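Local coordinates for RagB/SusD family nutrient uptake outer membrane protein (Bacteroides thetaiotaomicron, PDB 7KV2) that probably binds beta-glucans at the cell surface, as a SusD-family outer-membrane protein of a gut bacterium's glycan-uptake machinery, at residues Leu150-Tyr155 / Tyr221-Glu226; Glu196-Asn201 / Val215-Val220. All coordinates share one frame; numbering follows the deposited sequence.

Contact 1: Leu150-Tyr155 / Tyr221-Glu226; sequences LRVFYY and YMLYAE. With EDO (1,2-ethanediol), chain E.
Leu223 reaches from helix 217-231 to the backbone of helix 137-162 with one methyl, CD2, and that group makes the closest contacts here. Leu223 CD2 lies 3.8 Å from Phe153 N and 4.0 Å from Phe153 CB, touching the edge of the phenyl ring near its plane. The same methyl, Leu223 CD2, also meets Val152 CG1 at 4.0 Å. Leu223 can span the gap because its CG stands anti to the backbone N (chi1 179°), which sends the branch across. No hydrogen bond joins the two segments: this is buried helix-helix packing, made by one leucine, in the largely helical SusD fold.

The polar part gathers round Glu226, whose extended chain carries its carboxylate beside a 1,2-ethanediol, probably from the crystallisation liquor; O2 of the diol donates to Glu226 OE1 at 3.1 Å. Tyr403 also bonds OE1, while OE2 pairs with Lys160 in a salt bridge and with Asn156. A glutamine here would probably leave Lys160 without its opposite charge and weaken this tie between the two helices.

Leu57 of a loop packs on Phe153, helix 110-130 on Leu150 and Tyr154, and helices 237-249 and 405-417 back segment 221-226.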
loop_
_atom_site.group_PDB
_atom_site.type_symbol
_atom_site.label_atom_id
_atom_site.label_comp_id
_atom_site.label_asym_id
_atom_site.label_seq_id
_atom_site.Cartn_x
_atom_site.Cartn_y
_atom_site.Cartn_z
ATOM N N LEU A 150 1.197 1.576 -15.185
ATOM C CA LEU A 150 0.078 0.940 -14.433
ATOM C C LEU A 150 0.188 -0.572 -14.551
ATOM O O LEU A 150 -0.076 -1.282 -13.569
ATOM C CB LEU A 150 -1.270 1.435 -14.933
ATOM C CG LEU A 150 -1.653 2.860 -14.515
ATOM C CD1 LEU A 150 -2.890 3.292 -15.287
ATOM C CD2 LEU A 150 -1.925 2.966 -13.010
ATOM N N ARG A 151 0.568 -1.079 -15.724
ATOM C CA ARG A 151 0.594 -2.545 -15.889
ATOM C C ARG A 151 1.637 -3.147 -14.948
ATOM O O ARG A 151 1.340 -4.165 -14.358
ATOM C CB ARG A 151 0.891 -2.929 -17.343
ATOM C CG ARG A 151 0.736 -4.415 -17.604
ATOM C CD ARG A 151 0.615 -4.704 -19.110
ATOM N NE ARG A 151 1.856 -4.372 -19.787
ATOM C CZ ARG A 151 1.978 -4.141 -21.105
ATOM N NH1 ARG A 151 0.928 -4.193 -21.901
ATOM N NH2 ARG A 151 3.153 -3.841 -21.610
ATOM N N VAL A 152 2.808 -2.536 -14.814
ATOM C CA VAL A 152 3.889 -2.989 -13.896
ATOM C C VAL A 152 3.374 -2.868 -12.454
ATOM O O VAL A 152 3.658 -3.785 -11.650
ATOM C CB VAL A 152 5.197 -2.219 -14.131
ATOM C CG1 VAL A 152 6.281 -2.628 -13.140
ATOM C CG2 VAL A 152 5.717 -2.414 -15.561
ATOM N N PHE A 153 2.634 -1.798 -12.166
ATOM C CA PHE A 153 2.059 -1.538 -10.801
ATOM C C PHE A 153 1.107 -2.702 -10.441
ATOM O O PHE A 153 1.215 -3.317 -9.364
ATOM C CB PHE A 153 1.408 -0.149 -10.738
ATOM C CG PHE A 153 1.048 0.285 -9.328
ATOM C CD1 PHE A 153 -0.088 -0.181 -8.696
ATOM C CD2 PHE A 153 1.962 1.014 -8.568
ATOM C CE1 PHE A 153 -0.376 0.169 -7.383
ATOM C CE2 PHE A 153 1.690 1.334 -7.250
ATOM C CZ PHE A 153 0.511 0.923 -6.667
ATOM N N TYR A 154 0.266 -3.137 -11.371
ATOM C CA TYR A 154 -0.682 -4.239 -11.107
ATOM C C TYR A 154 0.071 -5.583 -11.020
ATOM O O TYR A 154 -0.296 -6.426 -10.156
ATOM C CB TYR A 154 -1.777 -4.230 -12.168
ATOM C CG TYR A 154 -2.685 -3.035 -12.192
ATOM C CD1 TYR A 154 -3.462 -2.712 -11.079
ATOM C CD2 TYR A 154 -2.875 -2.298 -13.346
ATOM C CE1 TYR A 154 -4.375 -1.677 -11.122
ATOM C CE2 TYR A 154 -3.755 -1.231 -13.384
ATOM C CZ TYR A 154 -4.508 -0.910 -12.265
ATOM O OH TYR A 154 -5.427 0.108 -12.278
ATOM N N TYR A 155 1.067 -5.819 -11.897
ATOM C CA TYR A 155 1.888 -7.061 -11.851
ATOM C C TYR A 155 2.681 -7.125 -10.540
ATOM O O TYR A 155 2.848 -8.197 -10.007
ATOM C CB TYR A 155 2.846 -7.175 -13.041
ATOM C CG TYR A 155 2.188 -7.833 -14.224
ATOM C CD1 TYR A 155 1.691 -9.111 -14.100
ATOM C CD2 TYR A 155 2.072 -7.210 -15.453
ATOM C CE1 TYR A 155 1.058 -9.759 -15.148
ATOM C CE2 TYR A 155 1.452 -7.854 -16.518
ATOM C CZ TYR A 155 0.929 -9.122 -16.365
ATOM O OH TYR A 155 0.305 -9.787 -17.394
ATOM N N TYR A 221 9.841 6.119 -10.861
ATOM C CA TYR A 221 11.153 6.043 -10.180
ATOM C C TYR A 221 10.987 5.251 -8.885
ATOM O O TYR A 221 11.809 4.375 -8.539
ATOM C CB TYR A 221 11.684 7.442 -9.929
ATOM C CG TYR A 221 12.365 8.089 -11.114
ATOM C CD1 TYR A 221 12.607 7.410 -12.310
ATOM C CD2 TYR A 221 12.823 9.389 -11.000
ATOM C CE1 TYR A 221 13.253 8.042 -13.373
ATOM C CE2 TYR A 221 13.508 10.009 -12.035
ATOM C CZ TYR A 221 13.707 9.340 -13.231
ATOM O OH TYR A 221 14.418 9.988 -14.221
ATOM N N MET A 222 9.932 5.550 -8.151
ATOM C CA MET A 222 9.710 4.861 -6.856
ATOM C C MET A 222 9.346 3.385 -7.092
ATOM O O MET A 222 9.801 2.540 -6.318
ATOM C CB MET A 222 8.639 5.566 -6.026
ATOM C CG MET A 222 9.097 6.935 -5.497
ATOM S SD MET A 222 10.532 6.861 -4.399
ATOM C CE MET A 222 9.730 6.293 -2.883
ATOM N N LEU A 223 8.485 3.089 -8.062
ATOM C CA LEU A 223 8.112 1.697 -8.412
ATOM C C LEU A 223 9.366 0.929 -8.892
ATOM O O LEU A 223 9.566 -0.235 -8.493
ATOM C CB LEU A 223 6.999 1.754 -9.460
ATOM C CG LEU A 223 6.504 0.397 -9.943
ATOM C CD1 LEU A 223 6.052 -0.461 -8.785
ATOM C CD2 LEU A 223 5.383 0.569 -10.956
ATOM N N TYR A 224 10.242 1.602 -9.628
ATOM C CA TYR A 224 11.529 1.032 -10.120
ATOM C C TYR A 224 12.384 0.653 -8.899
ATOM O O TYR A 224 12.788 -0.524 -8.739
ATOM C CB TYR A 224 12.175 2.016 -11.096
ATOM C CG TYR A 224 13.540 1.597 -11.589
ATOM C CD1 TYR A 224 14.670 1.777 -10.814
ATOM C CD2 TYR A 224 13.683 0.958 -12.812
ATOM C CE1 TYR A 224 15.931 1.417 -11.274
ATOM C CE2 TYR A 224 14.937 0.575 -13.275
ATOM C CZ TYR A 224 16.063 0.807 -12.513
ATOM O OH TYR A 224 17.290 0.407 -12.957
ATOM N N ALA A 225 12.590 1.596 -7.968
ATOM C CA ALA A 225 13.402 1.351 -6.752
ATOM C C ALA A 225 12.787 0.204 -5.945
ATOM O O ALA A 225 13.554 -0.667 -5.413
ATOM C CB ALA A 225 13.507 2.616 -5.924
ATOM N N GLU A 226 11.457 0.201 -5.841
ATOM C CA GLU A 226 10.701 -0.822 -5.094
ATOM C C GLU A 226 11.035 -2.218 -5.636
ATOM O O GLU A 226 11.445 -3.094 -4.825
ATOM C CB GLU A 226 9.201 -0.599 -5.154
ATOM C CG GLU A 226 8.438 -1.686 -4.399
ATOM C CD GLU A 226 6.949 -1.456 -4.183
ATOM O OE1 GLU A 226 6.443 -0.310 -4.386
ATOM O OE2 GLU A 226 6.298 -2.431 -3.864
HETATM C C1 EDO E . 3.138 -3.494 -3.307
HETATM O O1 EDO E . 2.662 -4.323 -2.261
HETATM C C2 EDO E . 3.255 -2.054 -2.967
HETATM O O2 EDO E . 3.467 -1.142 -4.058
#

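Contact 2: Glu196-Asn201 / Val215-Val220; sequences EVIQLN and VTLAMV
Val220 and Ile198 meet most closely in this contact, with Val220 CG1 only 3.6 Å from Ile198 CG1 and 3.9 Å from Ile198 CD1. The two side chains run past each other in opposite directions, so the valine methyl lies alongside the isoleucine's longer branch and touches two of its carbons. That branch is set by a chi1 of -71°, with CG1 anti to the carbonyl carbon; the CB of Ile198 does not itself aim at helix 217-231, but the end of the chain swings nearer to it. The second methyl of Val220, CG2, turns to Val197 and lies 4.1 Å from Val197 CG1. One valine thus splits its two methyls between neighbouring residues of helix 183-200.

The two segments belong to consecutive helices packed antiparallel. Asn201 follows helix 183-200 and is the first residue to leave helical geometry, with a positive phi of 60°; after a connection with no helix or strand the chain enters helix 217-231. Thr216 is the N-cap of that second helix, its OG1 accepting from Met219 N at 3.0 Å. Antiparallel helix pairs recur in the tetratricopeptide-repeat clan, to which this family belongs.

Leu217, one turn before Val220, adds a looser touch, Leu217 CD1 being 4.4 Å from Ile198 CG1. Helix 137-162 covers part of the same interface, with Ile148 on Val197 and Ala149 on Val220, while Tyr243 of helix 237-249 packs against Ile198.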
loop_
_atom_site.group_PDB
_atom_site.type_symbol
_atom_site.label_atom_id
_atom_site.label_comp_id
_atom_site.label_asym_id
_atom_site.label_seq_id
_atom_site.Cartn_x
_atom_site.Cartn_y
_atom_site.Cartn_z
ATOM N N GLU A 196 11.519 1.241 -20.463
ATOM C CA GLU A 196 10.881 1.745 -21.710
ATOM C C GLU A 196 10.047 2.979 -21.408
ATOM O O GLU A 196 10.034 3.907 -22.223
ATOM C CB GLU A 196 9.942 0.713 -22.307
ATOM C CG GLU A 196 10.666 -0.448 -22.933
ATOM C CD GLU A 196 9.696 -1.508 -23.416
ATOM O OE1 GLU A 196 8.477 -1.184 -23.573
ATOM O OE2 GLU A 196 10.147 -2.655 -23.604
ATOM N N VAL A 197 9.270 2.947 -20.329
ATOM C CA VAL A 197 8.423 4.102 -19.951
ATOM C C VAL A 197 9.351 5.280 -19.658
ATOM O O VAL A 197 9.036 6.414 -20.071
ATOM C CB VAL A 197 7.555 3.782 -18.714
ATOM C CG1 VAL A 197 7.100 5.060 -18.057
ATOM C CG2 VAL A 197 6.412 2.870 -19.080
ATOM N N ILE A 198 10.433 5.046 -18.921
ATOM C CA ILE A 198 11.367 6.139 -18.541
ATOM C C ILE A 198 11.939 6.722 -19.840
ATOM O O ILE A 198 12.033 7.957 -19.969
ATOM C CB ILE A 198 12.443 5.620 -17.575
ATOM C CG1 ILE A 198 11.816 5.321 -16.195
ATOM C CG2 ILE A 198 13.598 6.598 -17.464
ATOM C CD1 ILE A 198 12.651 4.454 -15.259
ATOM N N GLN A 199 12.301 5.847 -20.771
ATOM C CA GLN A 199 12.975 6.284 -22.025
ATOM C C GLN A 199 11.987 7.020 -22.938
ATOM O O GLN A 199 12.471 7.760 -23.804
ATOM C CB GLN A 199 13.602 5.076 -22.711
ATOM C CG GLN A 199 14.768 4.497 -21.930
ATOM C CD GLN A 199 15.199 3.162 -22.494
ATOM O OE1 GLN A 199 14.743 2.759 -23.554
ATOM N NE2 GLN A 199 16.053 2.451 -21.783
ATOM N N LEU A 200 10.665 6.840 -22.806
ATOM C CA LEU A 200 9.704 7.624 -23.632
ATOM C C LEU A 200 9.872 9.122 -23.316
ATOM O O LEU A 200 9.614 9.946 -24.205
ATOM C CB LEU A 200 8.263 7.157 -23.399
ATOM C CG LEU A 200 7.896 5.821 -24.045
ATOM C CD1 LEU A 200 6.561 5.329 -23.514
ATOM C CD2 LEU A 200 7.847 5.920 -25.569
ATOM N N ASN A 201 10.247 9.466 -22.078
ATOM C CA ASN A 201 10.569 10.856 -21.662
ATOM C C ASN A 201 9.363 11.786 -21.873
ATOM O O ASN A 201 9.541 12.921 -22.408
ATOM C CB ASN A 201 11.800 11.368 -22.411
ATOM C CG ASN A 201 12.335 12.632 -21.797
ATOM O OD1 ASN A 201 12.170 12.859 -20.599
ATOM N ND2 ASN A 201 12.964 13.461 -22.607
ATOM N N VAL A 215 -0.097 8.750 -13.495
ATOM C CA VAL A 215 1.317 8.330 -13.470
ATOM C C VAL A 215 2.205 9.557 -13.711
ATOM O O VAL A 215 1.879 10.386 -14.598
ATOM C CB VAL A 215 1.548 7.232 -14.520
ATOM C CG1 VAL A 215 3.012 6.876 -14.649
ATOM C CG2 VAL A 215 0.721 6.001 -14.177
ATOM N N THR A 216 3.287 9.632 -12.952
ATOM C CA THR A 216 4.357 10.634 -13.054
ATOM C C THR A 216 5.702 9.908 -13.108
ATOM O O THR A 216 5.772 8.718 -12.711
ATOM C CB THR A 216 4.332 11.592 -11.865
ATOM O OG1 THR A 216 4.714 10.796 -10.732
ATOM C CG2 THR A 216 2.975 12.236 -11.714
ATOM N N LEU A 217 6.741 10.629 -13.557
ATOM C CA LEU A 217 8.118 10.110 -13.546
ATOM C C LEU A 217 8.480 9.722 -12.107
ATOM O O LEU A 217 9.080 8.684 -11.932
ATOM C CB LEU A 217 9.090 11.140 -14.124
ATOM C CG LEU A 217 10.521 10.621 -14.312
ATOM C CD1 LEU A 217 10.573 9.446 -15.262
ATOM C CD2 LEU A 217 11.428 11.742 -14.795
ATOM N N ALA A 218 8.155 10.547 -11.100
ATOM C CA ALA A 218 8.570 10.260 -9.706
ATOM C C ALA A 218 7.908 8.962 -9.248
ATOM O O ALA A 218 8.587 8.169 -8.547
ATOM C CB ALA A 218 8.248 11.404 -8.788
ATOM N N MET A 219 6.658 8.737 -9.644
ATOM C CA MET A 219 5.946 7.489 -9.268
ATOM C C MET A 219 6.686 6.309 -9.914
ATOM O O MET A 219 6.957 5.298 -9.262
ATOM C CB MET A 219 4.479 7.544 -9.685
ATOM C CG MET A 219 3.747 6.251 -9.451
ATOM S SD MET A 219 3.887 5.184 -10.942
ATOM C CE MET A 219 2.533 4.057 -10.639
ATOM N N VAL A 220 7.089 6.466 -11.170
ATOM C CA VAL A 220 7.761 5.353 -11.896
ATOM C C VAL A 220 9.119 5.073 -11.248
ATOM O O VAL A 220 9.452 3.911 -11.073
ATOM C CB VAL A 220 7.886 5.716 -13.395
ATOM C CG1 VAL A 220 8.918 4.873 -14.129
ATOM C CG2 VAL A 220 6.543 5.614 -14.079
#

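Contacts 1 and 2 share helix 217-231, which uses its first turn against helix 183-200 and, one turn further on, a leucine against helix 137-162, which the first turn also touches. Those two partners follow each other in the chain, so contact 2 is nested inside the loop that contact 1 closes. The centres are 10 Å apart and the contacts touch directly: Met219 CE packs 3.7 Å from Phe153 CD2, Leu150 CG lies 4.0 Å from Val215 CG2, and Tyr221 meets Ile198. Three successive helices are thereby packed together, part of the helical framework of this SusD-family protein. Contact 1 lies nearer the chain's centre than contact 2.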